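Local coordinates for protein beta-lactamase II (PDB 6V3U) that probably hydrolyses beta-lactam antibiotics to substituted beta-amino acids, as a zinc-dependent class B metallo-beta-lactamase, at residues A[52-57]-A[80-85]; A[90-95]-A[165-170]; A[109-114]-A[130-135]; A[140-145]-A[153-158]; A[183-188]-A[232-237]. All coordinates share one frame; numbering follows the deposited sequence. Where two conformers were deposited one is given.

Overall arrangement
From the N terminus, contact 1 closes first, joining the end of strand 44-55 and the turn after it to the end of helix 68-82. Contact 2 then closes a long loop between the zinc-binding residues after strand 86-90 and the start of strand 168-171. Within that loop lie contact 3 and contact 4, one after the other: contact 3 adds strand 132-133 to the edge of the eight-stranded sheet, and contact 4 lays the chain before helix 144-150 along strand 154-156 of the other sheet. Contacts 2, 3 and 4 touch one another around Ile134 and Val169. Contact 5 follows separately, tying 183-188 to the C-terminal helix 230-241. None of the five cross.

Contact 1 of 5, residues A[52-57]-A[80-85]; sequences LVVNGD and MVLAKP
At the outer end of the hairpin formed by strands 44-55 and 58-62, Val54 and Asp57 meet Lys84, which follows the last turn of helix 68-82. That helix is the connection of a beta-alpha-beta crossover from strand 58-62 to its parallel neighbour 86-90, and it lies against the sheet of the metallo-beta-lactamase fold. Ala83, the first residue to leave helical angles, has positive phi and turns the chain toward strand 86-90. Deeper in, the methyls Leu52 CD2 and Leu82 CD1 face each other at 4.2 Å, with Val54 CG2 next to them. Further out, Val54 CG1 touches Lys84 CD at 3.8 Å. The same CD lies 3.3 Å from Gly56 O, so the lysine's aliphatic part runs along the hairpin turn. Its chain bends at both chi2 and chi4 (the latter -54°), which curls the ammonium back over its own helix end. There Lys84 NZ makes two weak hydrogen bonds, to Leu82 O and Ala83 O, each 3.3 Å long. Asp57 OD1 remains 4.6 Å from Lys84 NZ, too far for a salt bridge. The backbone adds a CA-H...O contact from Lys84 CA to Asp57 O at 3.5 Å, and Pro85 CD borders that same oxygen. No conventional hydrogen bond crosses between 52-57 and 80-85: apolar packing and C-H contacts to backbone oxygens join them, while the lysine charge probably favours the carbonyls at the helix C terminus and feels Asp57 through space.

Contact 2 of 5, residues A[90-95]-A[165-170]; sequences VVTHAH and DNITVG. With ZN (zinc ion), chain C.
Ile167 has CG1 lodged between its backbone N and carbonyl carbon (chi1 73°) and then extends straight to CD1, which carries the branch in under Val90, Val91 and Thr92. CD1 reaches Val91 O at 3.3 Å and Val90 CG2 at 4.0 Å. Thr92, with OG1 in the corresponding position (chi1 65°), has CG2 anti to its carbonyl carbon; the Thr92 and Ile167 side chains cross at about a right angle, with Thr92 CG2 3.7 Å from Ile167 CG1. The same methyl also meets Val169 CG1 at 3.9 Å. Nearer the metal, the amide of Asn166 lies beside Thr92 O, its CG 3.0 Å from that oxygen, but the angle is too poor for ND2 to make a hydrogen bond. Asn166 OD1 borders His93 CB. All this packing sits directly behind the HXHXD motif of the metallo-beta-lactamase superfamily, which His93 and His95 open and Asp97 closes. His93 ND1 and His95 NE2 each bind zinc at 2.0 Å. The other imidazole nitrogen of His93, NE2, bonds to Asn49 O, which fixes the rotation of the ring, and Thr92 OG1 lies at the ring's edge in its plane. Asp63 OD1 accepts both Thr92 N and His93 N, holding the backbone just before the ligands. His223 of the same chain and Asp196 of the second subunit complete the four zinc ligands.

Contact 3 of 5, residues A[109-114]-A[130-135]; sequences NIATWA and ARNAIT
Asn132 meets Thr112 and Trp113 with both its backbone and its side chain. Thr112 O is the shared acceptor: Asn132 ND2 donates to it at 3.0 Å with a bent N-H...O angle of 140°, coming from well above the carbonyl plane rather than along a lone pair. Asn132 N adds only a weak, long bond to the same oxygen. Further along, the backbone bonds are firm. Ala114 N gives its hydrogen to Asn132 O at 3.0 Å, almost in line with the carbonyl, and Ala114 O in turn accepts Ile134 N, also at 3.0 Å. CA-H...O contacts from Trp113 CA to Asn132 O and from Ala133 CA to Ala114 O supplement these. Trp113 turns its own backbone bonds the other way, to Ala89 and Val91, so strand 111-114 lies between strand 86-90 and strand 132-133, parallel to both. Asn132 CB rests over one face of the indole, 3.6 Å from the centroid of the Trp113 six-membered ring, a CH-pi contact, with the amide plane tilted 29° from the ring. Ala133 O lies at the ring's edge in its plane, while Trp113 CB packs on Ile134 CG1 at 3.8 Å. The indole also packs on helix 144-150. On the other face of the sheet, Ala130 CB touches Thr112 CG2 at 3.6 Å and also Ala114 CB. With its side-chain amide and main chain both turned to the neighbouring strand, Asn132 lies in the outermost strand of this sheet, 132-133: the hydrogen bond from its side-chain ND2 supplements the weak one from its backbone N, before regular pairing takes over at Ala114.

Contact 4 of 5, residues A[140-145]-A[153-158]; sequences GWATGE and LRLYYP. With EDO (1,2-ethanediol), chain F.
Trp141 and Tyr156 face each other as a single backbone bridge, with the two chains running in opposite directions. Hydrogen bonds frame the pair: Tyr157 N donates to Gly140 O at 2.7 Å, in the carbonyl plane, and Ala142 N to Leu155 O at 3.0 Å, tilted from the plane of the Leu155 carbonyl. Gly140 has positive phi (88°), and its carbonyl oxygen also receives a CA-H...O contact from Tyr156 and lies 3.2 Å from Tyr156 CD1. Beside this, the Tyr156 ring turns an edge to the Trp141 face. CD1 stands over the centre of the indole's six-membered ring, in an edge-to-face pair with centroids 4.8 Å apart and planes at 55°. Tyr156 CG is anti to its backbone N (chi1 -177°), which aims the ring along the Gly140 side. Trp141 CZ3 also touches Tyr156 CB and Arg154 CB, each at 3.8 Å. Ala142 CB packs on Leu155 CB at 3.6 Å, next to Ile134. Further on, Glu145 N, in the first turn of helix 144-150, donates to O1 of a 1,2-ethanediol, probably from the crystallisation liquor, at 2.9 Å; Glu145 binds calcium in a structure of this protein, though none is bound here. Strand 154-156 is the outermost strand of the five-stranded sheet, bonded to 168-171 on its inner side, and 140-142 borders its outer side in the alpha-beta/beta-alpha sandwich of the metallo-beta-lactamase fold.

Contact 5 of 5, residues A[183-188]-A[232-237]; sequences IKAGDA and IERTLD
Arg234 reaches from the C-terminal helix toward the loop 183-188 and meets Ile183 and Ala185 with its guanidinium. Ile183 O lies at the edge of that flat group, in its plane, and takes a straight but weak hydrogen bond from Arg234 NE, 3.4 Å long with an N-H...O angle of 163°. Across one face runs the backbone of Ala185; its CB comes within 3.3 Å of Arg234 NH2 and its amide N lies over the rim of the plane, although this residue has two conformers, which makes the details doubtful. The side chain gets there by leaving with CG anti to the backbone N (chi1 167°) and then bending at chi3 (61°). NH1 is turned to a stronger partner, a salt bridge to Glu227, so the guanidinium is held chiefly by that bridge, with the weak NE bond in addition. One helix position on, Thr235 shows OG1 to Ile183 N, but at 3.9 Å there is no bond: that hydroxyl bonds to Ala231 O instead, and Ile183 N is buried without a partner. Beyond Ile183 the loop folds, in the conformer given, into a type II turn from Lys184 to Asp187, with Gly186 at its positive-phi corner. Lys184 NZ heads elsewhere, to Met182 O and the oxidised cysteine at position 181. Around all this, helix 230-241 rests on helix 199-212 through Thr235, Ile232 and Leu236, strand 224-227 flanks Lys184, Asn190 before helix 191-195 touches Ile183, and Phe43 of the second subunit packs on both Ile183 and Arg234.

Contact 1 of 5, residues A[52-57]-A[80-85]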
# COMPACT_ATOMS: atom_id res chain seq x y z
N LEU A 52 -13.86 11.07 -19.11
CA LEU A 52 -14.14 11.36 -20.51
C LEU A 52 -14.05 12.87 -20.65
O LEU A 52 -14.78 13.61 -19.99
CB LEU A 52 -15.54 10.85 -20.88
CG LEU A 52 -15.85 10.19 -22.22
CD1 LEU A 52 -14.75 9.25 -22.63
CD2 LEU A 52 -17.18 9.44 -22.13
N VAL A 53 -13.10 13.34 -21.46
CA VAL A 53 -12.75 14.76 -21.50
C VAL A 53 -13.08 15.29 -22.90
O VAL A 53 -12.41 14.94 -23.88
CB VAL A 53 -11.27 14.98 -21.14
CG1 VAL A 53 -10.91 16.42 -21.36
CG2 VAL A 53 -10.99 14.55 -19.66
N VAL A 54 -14.09 16.14 -23.00
CA VAL A 54 -14.53 16.63 -24.30
C VAL A 54 -13.55 17.68 -24.80
O VAL A 54 -13.22 18.63 -24.08
CB VAL A 54 -15.95 17.21 -24.24
CG1 VAL A 54 -16.33 17.81 -25.60
CG2 VAL A 54 -16.98 16.15 -23.85
N ASN A 55 -13.09 17.52 -26.04
CA ASN A 55 -12.21 18.48 -26.70
C ASN A 55 -12.75 18.69 -28.12
O ASN A 55 -12.55 17.85 -29.00
CB ASN A 55 -10.77 17.98 -26.72
CG ASN A 55 -9.82 18.94 -27.43
OD1 ASN A 55 -10.25 19.88 -28.09
ND2 ASN A 55 -8.53 18.68 -27.30
N GLY A 56 -13.40 19.83 -28.35
CA GLY A 56 -14.00 20.10 -29.64
C GLY A 56 -15.14 19.14 -29.94
O GLY A 56 -16.10 19.06 -29.16
N ASP A 57 -15.06 18.41 -31.05
CA ASP A 57 -16.07 17.42 -31.40
C ASP A 57 -15.60 15.99 -31.13
O ASP A 57 -16.16 15.04 -31.69
CB ASP A 57 -16.48 17.59 -32.86
CG ASP A 57 -17.03 18.98 -33.15
OD1 ASP A 57 -17.74 19.55 -32.27
OD2 ASP A 57 -16.74 19.50 -34.24
N MSE A 80 -22.21 7.82 -29.35
CA MSE A 80 -23.64 7.75 -29.61
C MSE A 80 -24.50 8.72 -28.81
O MSE A 80 -25.47 9.27 -29.35
CB MSE A 80 -24.12 6.34 -29.34
CG MSE A 80 -24.21 5.50 -30.58
SE MSE A 80 -25.59 4.23 -30.23
CE MSE A 80 -25.06 3.66 -28.45
N VAL A 81 -24.19 8.90 -27.53
CA VAL A 81 -24.95 9.84 -26.70
C VAL A 81 -24.35 11.24 -26.76
O VAL A 81 -25.06 12.22 -27.00
CB VAL A 81 -25.03 9.30 -25.25
CG1 VAL A 81 -25.73 10.29 -24.34
CG2 VAL A 81 -25.76 7.95 -25.23
N LEU A 82 -23.03 11.35 -26.60
CA LEU A 82 -22.34 12.63 -26.65
C LEU A 82 -22.12 13.14 -28.06
O LEU A 82 -22.03 14.35 -28.27
CB LEU A 82 -20.96 12.53 -25.97
CG LEU A 82 -20.84 12.24 -24.47
CD1 LEU A 82 -19.40 12.49 -23.99
CD2 LEU A 82 -21.85 13.07 -23.68
N ALA A 83 -22.02 12.24 -29.04
CA ALA A 83 -21.59 12.59 -30.39
C ALA A 83 -20.22 13.26 -30.38
O ALA A 83 -19.89 14.06 -31.26
CB ALA A 83 -22.62 13.46 -31.12
N LYS A 84 -19.42 12.93 -29.36
CA LYS A 84 -18.03 13.37 -29.22
C LYS A 84 -17.20 12.09 -29.16
O LYS A 84 -16.81 11.64 -28.07
CB LYS A 84 -17.84 14.25 -27.99
CG LYS A 84 -18.79 15.44 -27.91
CD LYS A 84 -18.26 16.65 -28.67
CE LYS A 84 -19.38 17.63 -28.94
NZ LYS A 84 -20.49 16.91 -29.62
N PRO A 85 -16.93 11.47 -30.30
CA PRO A 85 -16.29 10.14 -30.29
C PRO A 85 -14.89 10.17 -29.70
O PRO A 85 -14.15 11.15 -29.83
CB PRO A 85 -16.25 9.77 -31.77
CG PRO A 85 -17.41 10.60 -32.40
CD PRO A 85 -17.32 11.90 -31.66

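Contact 2 of 5, residues A[90-95]-A[165-170]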
# COMPACT_ATOMS: atom_id res chain seq x y z
N VAL A 90 -5.62 7.61 -22.54
CA VAL A 90 -4.42 7.61 -21.71
C VAL A 90 -4.68 6.72 -20.49
O VAL A 90 -5.78 6.76 -19.91
CB VAL A 90 -4.00 9.03 -21.30
CG1 VAL A 90 -5.19 9.82 -20.76
CG2 VAL A 90 -2.86 9.00 -20.27
N VAL A 91 -3.72 5.86 -20.17
CA VAL A 91 -3.78 5.00 -18.97
C VAL A 91 -3.12 5.71 -17.80
O VAL A 91 -2.02 6.26 -17.93
CB VAL A 91 -3.10 3.64 -19.23
CG1 VAL A 91 -3.29 2.72 -18.04
CG2 VAL A 91 -3.65 3.00 -20.46
N THR A 92 -3.77 5.68 -16.64
CA THR A 92 -3.15 6.15 -15.41
C THR A 92 -3.04 5.07 -14.33
O THR A 92 -2.09 5.10 -13.57
CB THR A 92 -3.90 7.37 -14.84
OG1 THR A 92 -5.23 6.99 -14.46
CG2 THR A 92 -3.97 8.50 -15.89
N HIS A 93 -3.97 4.11 -14.25
CA HIS A 93 -3.80 3.05 -13.24
C HIS A 93 -4.23 1.71 -13.84
O HIS A 93 -5.37 1.26 -13.66
CB HIS A 93 -4.54 3.38 -11.94
CG HIS A 93 -6.02 3.57 -12.12
ND1 HIS A 93 -6.94 2.64 -11.68
CD2 HIS A 93 -6.73 4.57 -12.70
CE1 HIS A 93 -8.16 3.07 -11.98
NE2 HIS A 93 -8.06 4.23 -12.60
N ALA A 94 -3.30 1.07 -14.55
CA ALA A 94 -3.57 -0.22 -15.17
C ALA A 94 -3.74 -1.31 -14.12
O ALA A 94 -3.21 -1.23 -13.00
CB ALA A 94 -2.44 -0.60 -16.12
N HIS A 95 -4.47 -2.36 -14.49
CA HIS A 95 -4.67 -3.52 -13.63
C HIS A 95 -4.10 -4.75 -14.32
O HIS A 95 -4.31 -4.95 -15.52
CB HIS A 95 -6.15 -3.71 -13.31
CG HIS A 95 -6.78 -2.47 -12.75
ND1 HIS A 95 -7.93 -1.91 -13.28
CD2 HIS A 95 -6.39 -1.65 -11.74
CE1 HIS A 95 -8.23 -0.82 -12.61
NE2 HIS A 95 -7.31 -0.64 -11.67
N ASP A 165 5.61 5.63 -9.48
CA ASP A 165 4.25 6.07 -9.25
C ASP A 165 3.42 5.96 -10.53
O ASP A 165 3.95 5.98 -11.65
CB ASP A 165 4.19 7.53 -8.79
CG ASP A 165 4.85 7.77 -7.42
OD1 ASP A 165 4.93 6.82 -6.61
OD2 ASP A 165 5.27 8.91 -7.18
N ASN A 166 2.12 5.88 -10.35
CA ASN A 166 1.21 6.09 -11.46
C ASN A 166 1.19 7.57 -11.83
O ASN A 166 1.43 8.45 -10.99
CB ASN A 166 -0.20 5.64 -11.07
CG ASN A 166 -0.41 4.17 -11.28
OD1 ASN A 166 -1.25 3.55 -10.62
ND2 ASN A 166 0.34 3.59 -12.21
N ILE A 167 0.90 7.86 -13.11
CA ILE A 167 0.76 9.26 -13.50
C ILE A 167 -0.58 9.80 -13.01
O ILE A 167 -1.52 9.07 -12.70
CB ILE A 167 0.91 9.44 -15.02
CG1 ILE A 167 -0.32 8.91 -15.78
CG2 ILE A 167 2.20 8.78 -15.50
CD1 ILE A 167 -0.16 8.88 -17.31
N THR A 168 -0.64 11.13 -12.93
CA THR A 168 -1.82 11.87 -12.51
C THR A 168 -2.16 12.85 -13.63
O THR A 168 -1.33 13.15 -14.49
CB THR A 168 -1.57 12.64 -11.20
OG1 THR A 168 -0.68 13.72 -11.49
CG2 THR A 168 -0.92 11.72 -10.11
N VAL A 169 -3.39 13.35 -13.63
CA VAL A 169 -3.81 14.25 -14.69
C VAL A 169 -4.66 15.35 -14.07
O VAL A 169 -5.32 15.14 -13.04
CB VAL A 169 -4.57 13.53 -15.85
CG1 VAL A 169 -3.74 12.39 -16.40
CG2 VAL A 169 -5.91 13.00 -15.39
N GLY A 170 -4.63 16.51 -14.69
CA GLY A 170 -5.37 17.65 -14.20
C GLY A 170 -5.92 18.50 -15.33
O GLY A 170 -5.44 18.46 -16.46
ZN ZN C . -6.96 0.98 -10.59

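Contact 3 of 5, residues A[109-114]-A[130-135]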
# COMPACT_ATOMS: atom_id res chain seq x y z
N ASN A 109 -9.52 1.20 -32.93
CA ASN A 109 -8.43 1.97 -33.53
C ASN A 109 -8.23 3.29 -32.79
O ASN A 109 -7.92 4.33 -33.38
CB ASN A 109 -8.68 2.21 -35.02
CG ASN A 109 -7.42 2.62 -35.77
OD1 ASN A 109 -6.39 1.96 -35.70
ND2 ASN A 109 -7.50 3.74 -36.48
N ILE A 110 -8.42 3.24 -31.47
CA ILE A 110 -8.20 4.39 -30.60
C ILE A 110 -6.73 4.42 -30.21
O ILE A 110 -6.20 3.42 -29.71
CB ILE A 110 -9.12 4.34 -29.37
CG1 ILE A 110 -10.59 4.48 -29.80
CG2 ILE A 110 -8.70 5.39 -28.32
CD1 ILE A 110 -11.61 4.15 -28.71
N ALA A 111 -6.07 5.55 -30.44
CA ALA A 111 -4.68 5.70 -30.04
C ALA A 111 -4.58 5.72 -28.52
O ALA A 111 -5.25 6.51 -27.85
CB ALA A 111 -4.10 6.98 -30.64
N THR A 112 -3.74 4.84 -27.98
CA THR A 112 -3.61 4.64 -26.54
C THR A 112 -2.22 5.09 -26.08
O THR A 112 -1.22 4.74 -26.70
CB THR A 112 -3.86 3.18 -26.17
OG1 THR A 112 -5.20 2.81 -26.54
CG2 THR A 112 -3.70 2.95 -24.68
N TRP A 113 -2.18 5.85 -24.99
CA TRP A 113 -0.96 6.38 -24.42
C TRP A 113 -0.81 5.84 -23.00
O TRP A 113 -1.79 5.74 -22.26
CB TRP A 113 -0.98 7.91 -24.37
CG TRP A 113 -1.13 8.53 -25.70
CD1 TRP A 113 -2.28 8.72 -26.40
CD2 TRP A 113 -0.07 9.06 -26.52
NE1 TRP A 113 -2.02 9.32 -27.60
CE2 TRP A 113 -0.67 9.54 -27.70
CE3 TRP A 113 1.31 9.16 -26.37
CZ2 TRP A 113 0.07 10.12 -28.73
CZ3 TRP A 113 2.05 9.73 -27.39
CH2 TRP A 113 1.43 10.21 -28.55
N ALA A 114 0.42 5.51 -22.63
CA ALA A 114 0.66 5.05 -21.27
C ALA A 114 2.11 5.34 -20.90
O ALA A 114 2.97 5.48 -21.77
CB ALA A 114 0.34 3.56 -21.14
N ALA A 130 -0.48 -0.68 -25.27
CA ALA A 130 -0.37 0.77 -25.39
C ALA A 130 0.94 1.15 -26.08
O ALA A 130 1.95 1.39 -25.41
CB ALA A 130 -0.47 1.44 -24.03
N ARG A 131 0.91 1.21 -27.41
CA ARG A 131 2.11 1.40 -28.21
C ARG A 131 2.62 2.85 -28.23
O ARG A 131 3.57 3.14 -28.96
CB ARG A 131 1.87 0.90 -29.64
CG ARG A 131 1.59 -0.59 -29.72
CD ARG A 131 1.31 -1.04 -31.15
NE ARG A 131 1.18 -2.49 -31.26
CZ ARG A 131 0.95 -3.14 -32.39
NH1 ARG A 131 0.83 -2.47 -33.53
NH2 ARG A 131 0.85 -4.46 -32.39
N ASN A 132 2.02 3.76 -27.45
CA ASN A 132 2.46 5.15 -27.39
C ASN A 132 2.95 5.47 -25.99
O ASN A 132 2.16 5.49 -25.04
CB ASN A 132 1.33 6.11 -27.76
CG ASN A 132 0.87 5.95 -29.19
OD1 ASN A 132 1.67 6.02 -30.13
ND2 ASN A 132 -0.42 5.74 -29.37
N ALA A 133 4.24 5.76 -25.86
CA ALA A 133 4.81 6.06 -24.56
C ALA A 133 4.70 7.55 -24.28
O ALA A 133 4.91 8.39 -25.17
CB ALA A 133 6.27 5.62 -24.49
N ILE A 134 4.34 7.88 -23.04
CA ILE A 134 4.35 9.24 -22.52
C ILE A 134 5.68 9.44 -21.79
O ILE A 134 5.97 8.71 -20.84
CB ILE A 134 3.20 9.48 -21.55
CG1 ILE A 134 1.87 9.02 -22.13
CG2 ILE A 134 3.16 10.94 -21.09
CD1 ILE A 134 0.77 8.95 -21.09
N THR A 135 6.47 10.42 -22.22
CA THR A 135 7.66 10.82 -21.48
C THR A 135 7.40 12.13 -20.74
O THR A 135 6.58 12.95 -21.16
CB THR A 135 8.86 11.00 -22.42
OG1 THR A 135 8.65 12.14 -23.26
CG2 THR A 135 9.07 9.74 -23.28

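Contact 4 of 5, residues A[140-145]-A[153-158]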
# COMPACT_ATOMS: atom_id res chain seq x y z
N GLY A 140 8.28 17.11 -14.14
CA GLY A 140 7.15 16.22 -14.00
C GLY A 140 6.06 16.34 -15.05
O GLY A 140 5.07 15.59 -14.99
N TRP A 141 6.20 17.25 -16.02
CA TRP A 141 5.13 17.47 -17.00
C TRP A 141 5.38 16.66 -18.26
O TRP A 141 6.53 16.50 -18.69
CB TRP A 141 5.01 18.96 -17.35
CG TRP A 141 4.59 19.81 -16.16
CD1 TRP A 141 5.37 20.71 -15.47
CD2 TRP A 141 3.30 19.83 -15.54
NE1 TRP A 141 4.64 21.29 -14.46
CE2 TRP A 141 3.37 20.76 -14.47
CE3 TRP A 141 2.11 19.14 -15.75
CZ2 TRP A 141 2.27 21.03 -13.64
CZ3 TRP A 141 1.02 19.41 -14.93
CH2 TRP A 141 1.11 20.35 -13.89
N ALA A 142 4.30 16.16 -18.86
CA ALA A 142 4.44 15.41 -20.11
C ALA A 142 4.94 16.33 -21.21
O ALA A 142 4.76 17.54 -21.16
CB ALA A 142 3.11 14.76 -20.50
N THR A 143 5.62 15.73 -22.19
CA THR A 143 6.26 16.42 -23.30
C THR A 143 5.88 15.75 -24.62
O THR A 143 5.23 14.70 -24.64
CB THR A 143 7.79 16.37 -23.18
OG1 THR A 143 8.21 15.02 -23.38
CG2 THR A 143 8.24 16.82 -21.77
N GLY A 144 6.31 16.36 -25.72
CA GLY A 144 6.24 15.74 -27.02
C GLY A 144 4.81 15.62 -27.52
O GLY A 144 3.89 16.28 -27.04
N GLU A 145 4.63 14.73 -28.50
CA GLU A 145 3.32 14.56 -29.12
C GLU A 145 2.25 14.18 -28.10
O GLU A 145 1.08 14.56 -28.26
CB GLU A 145 3.42 13.52 -30.22
CG GLU A 145 2.25 13.50 -31.17
CD GLU A 145 2.46 12.50 -32.28
OE1 GLU A 145 2.04 11.33 -32.12
OE2 GLU A 145 3.07 12.87 -33.31
N LEU A 153 -5.98 18.08 -21.11
CA LEU A 153 -5.40 17.33 -19.99
C LEU A 153 -3.94 17.71 -19.85
O LEU A 153 -3.21 17.78 -20.85
CB LEU A 153 -5.51 15.83 -20.21
CG LEU A 153 -6.85 15.15 -19.97
CD1 LEU A 153 -6.75 13.75 -20.51
CD2 LEU A 153 -7.19 15.14 -18.49
N ARG A 154 -3.52 17.97 -18.62
CA ARG A 154 -2.12 18.14 -18.28
C ARG A 154 -1.68 16.87 -17.56
O ARG A 154 -2.19 16.56 -16.48
CB ARG A 154 -1.90 19.38 -17.40
CG ARG A 154 -2.26 20.70 -18.08
CD ARG A 154 -1.73 20.72 -19.51
NE ARG A 154 -1.36 22.07 -19.95
CZ ARG A 154 -2.06 22.80 -20.81
NH1 ARG A 154 -1.64 24.01 -21.14
NH2 ARG A 154 -3.18 22.33 -21.35
N LEU A 155 -0.76 16.13 -18.16
CA LEU A 155 -0.29 14.89 -17.58
C LEU A 155 0.90 15.18 -16.65
O LEU A 155 1.86 15.84 -17.06
CB LEU A 155 0.14 13.89 -18.66
CG LEU A 155 -0.79 13.57 -19.82
CD1 LEU A 155 -0.12 12.46 -20.63
CD2 LEU A 155 -2.10 13.12 -19.29
N TYR A 156 0.83 14.70 -15.42
CA TYR A 156 1.88 14.99 -14.44
C TYR A 156 2.39 13.72 -13.78
O TYR A 156 1.60 12.93 -13.24
CB TYR A 156 1.37 15.98 -13.37
CG TYR A 156 2.43 16.38 -12.36
CD1 TYR A 156 3.48 17.22 -12.72
CD2 TYR A 156 2.39 15.90 -11.04
CE1 TYR A 156 4.47 17.58 -11.79
CE2 TYR A 156 3.36 16.28 -10.10
CZ TYR A 156 4.40 17.10 -10.49
OH TYR A 156 5.37 17.45 -9.57
N TYR A 157 3.73 13.53 -13.79
CA TYR A 157 4.34 12.44 -13.04
C TYR A 157 4.84 12.97 -11.70
O TYR A 157 5.73 13.83 -11.69
CB TYR A 157 5.48 11.80 -13.82
CG TYR A 157 6.10 10.64 -13.07
CD1 TYR A 157 5.47 9.41 -13.03
CD2 TYR A 157 7.30 10.79 -12.38
CE1 TYR A 157 6.01 8.35 -12.33
CE2 TYR A 157 7.87 9.72 -11.68
CZ TYR A 157 7.22 8.51 -11.66
OH TYR A 157 7.75 7.44 -10.97
N PRO A 158 4.32 12.49 -10.57
CA PRO A 158 4.59 13.14 -9.29
C PRO A 158 5.78 12.60 -8.50
O PRO A 158 6.16 13.23 -7.50
CB PRO A 158 3.29 12.90 -8.52
CG PRO A 158 2.83 11.53 -9.03
CD PRO A 158 3.26 11.47 -10.48
C1 EDO F . 7.32 12.31 -28.36
O1 EDO F . 7.17 13.52 -29.12
C2 EDO F . 5.97 11.61 -28.21
O2 EDO F . 5.47 11.74 -26.87

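Contact 5 of 5, residues A[183-188]-A[232-237]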
# COMPACT_ATOMS: atom_id res chain seq x y z
N ILE A 183 -5.90 8.18 1.68
CA ILE A 183 -6.48 7.79 2.95
C ILE A 183 -7.82 8.49 3.14
O ILE A 183 -7.97 9.67 2.82
CB ILE A 183 -5.53 8.15 4.10
CG1 ILE A 183 -4.15 7.53 3.85
CG2 ILE A 183 -6.09 7.65 5.44
CD1 ILE A 183 -4.15 6.04 3.98
N LYS A 184 -8.80 7.76 3.68
CA LYS A 184 -10.10 8.30 4.02
C LYS A 184 -10.10 8.87 5.44
O LYS A 184 -9.30 8.47 6.30
CB LYS A 184 -11.19 7.23 3.90
CG LYS A 184 -11.19 6.53 2.56
CD LYS A 184 -11.28 7.52 1.43
CE LYS A 184 -11.35 6.82 0.09
NZ LYS A 184 -10.02 6.62 -0.57
N ALA A 185 -10.99 9.83 5.67
CA ALA A 185 -11.16 10.40 7.00
C ALA A 185 -11.64 9.33 7.96
O ALA A 185 -12.61 8.62 7.67
CB ALA A 185 -12.14 11.57 6.95
N GLY A 186 -10.96 9.19 9.10
CA GLY A 186 -11.32 8.23 10.11
C GLY A 186 -10.92 6.79 9.83
O GLY A 186 -11.05 5.95 10.73
N ASP A 187 -10.42 6.49 8.64
CA ASP A 187 -10.10 5.13 8.23
C ASP A 187 -8.67 4.79 8.65
O ASP A 187 -7.72 5.40 8.14
CB ASP A 187 -10.26 4.97 6.72
CG ASP A 187 -10.23 3.51 6.27
OD1 ASP A 187 -10.50 3.26 5.07
OD2 ASP A 187 -9.96 2.63 7.12
N ALA A 188 -8.52 3.82 9.55
CA ALA A 188 -7.20 3.40 9.99
C ALA A 188 -6.68 2.20 9.22
O ALA A 188 -5.57 1.74 9.49
CB ALA A 188 -7.23 3.07 11.49
N ILE A 232 -5.81 15.71 0.59
CA ILE A 232 -4.37 15.87 0.43
C ILE A 232 -3.72 16.22 1.77
O ILE A 232 -2.74 15.60 2.20
CB ILE A 232 -4.07 16.94 -0.63
CG1 ILE A 232 -4.55 16.46 -2.00
CG2 ILE A 232 -2.58 17.29 -0.63
CD1 ILE A 232 -4.36 17.50 -3.10
N GLU A 233 -4.26 17.25 2.43
CA GLU A 233 -3.73 17.69 3.72
C GLU A 233 -3.77 16.56 4.75
O GLU A 233 -2.83 16.40 5.53
CB GLU A 233 -4.52 18.90 4.21
CG GLU A 233 -4.12 19.41 5.60
CD GLU A 233 -5.32 19.75 6.48
OE1 GLU A 233 -6.27 18.94 6.52
OE2 GLU A 233 -5.31 20.82 7.12
N ARG A 234 -4.85 15.78 4.76
CA ARG A 234 -4.96 14.68 5.71
C ARG A 234 -3.86 13.65 5.48
O ARG A 234 -3.24 13.17 6.43
CB ARG A 234 -6.33 14.02 5.59
CG ARG A 234 -6.40 12.69 6.31
CD ARG A 234 -7.81 12.21 6.49
NE ARG A 234 -8.48 12.04 5.21
CZ ARG A 234 -9.50 12.77 4.79
NH1 ARG A 234 -10.05 12.54 3.60
NH2 ARG A 234 -9.99 13.72 5.57
N THR A 235 -3.60 13.32 4.21
CA THR A 235 -2.56 12.35 3.92
C THR A 235 -1.18 12.90 4.28
O THR A 235 -0.33 12.17 4.81
CB THR A 235 -2.63 11.94 2.44
OG1 THR A 235 -3.98 11.57 2.09
CG2 THR A 235 -1.75 10.77 2.18
N LEU A 236 -0.94 14.20 4.05
CA LEU A 236 0.35 14.78 4.39
C LEU A 236 0.54 14.92 5.89
O LEU A 236 1.68 14.93 6.37
CB LEU A 236 0.54 16.15 3.74
CG LEU A 236 0.80 16.23 2.23
CD1 LEU A 236 0.90 17.70 1.82
CD2 LEU A 236 2.06 15.48 1.86
N ASP A 237 -0.55 15.10 6.64
CA ASP A 237 -0.44 15.15 8.10
C ASP A 237 0.05 13.82 8.65
O ASP A 237 0.94 13.78 9.50
CB ASP A 237 -1.79 15.53 8.72
CG ASP A 237 -2.23 16.93 8.36
OD1 ASP A 237 -1.35 17.79 8.14
OD2 ASP A 237 -3.45 17.19 8.31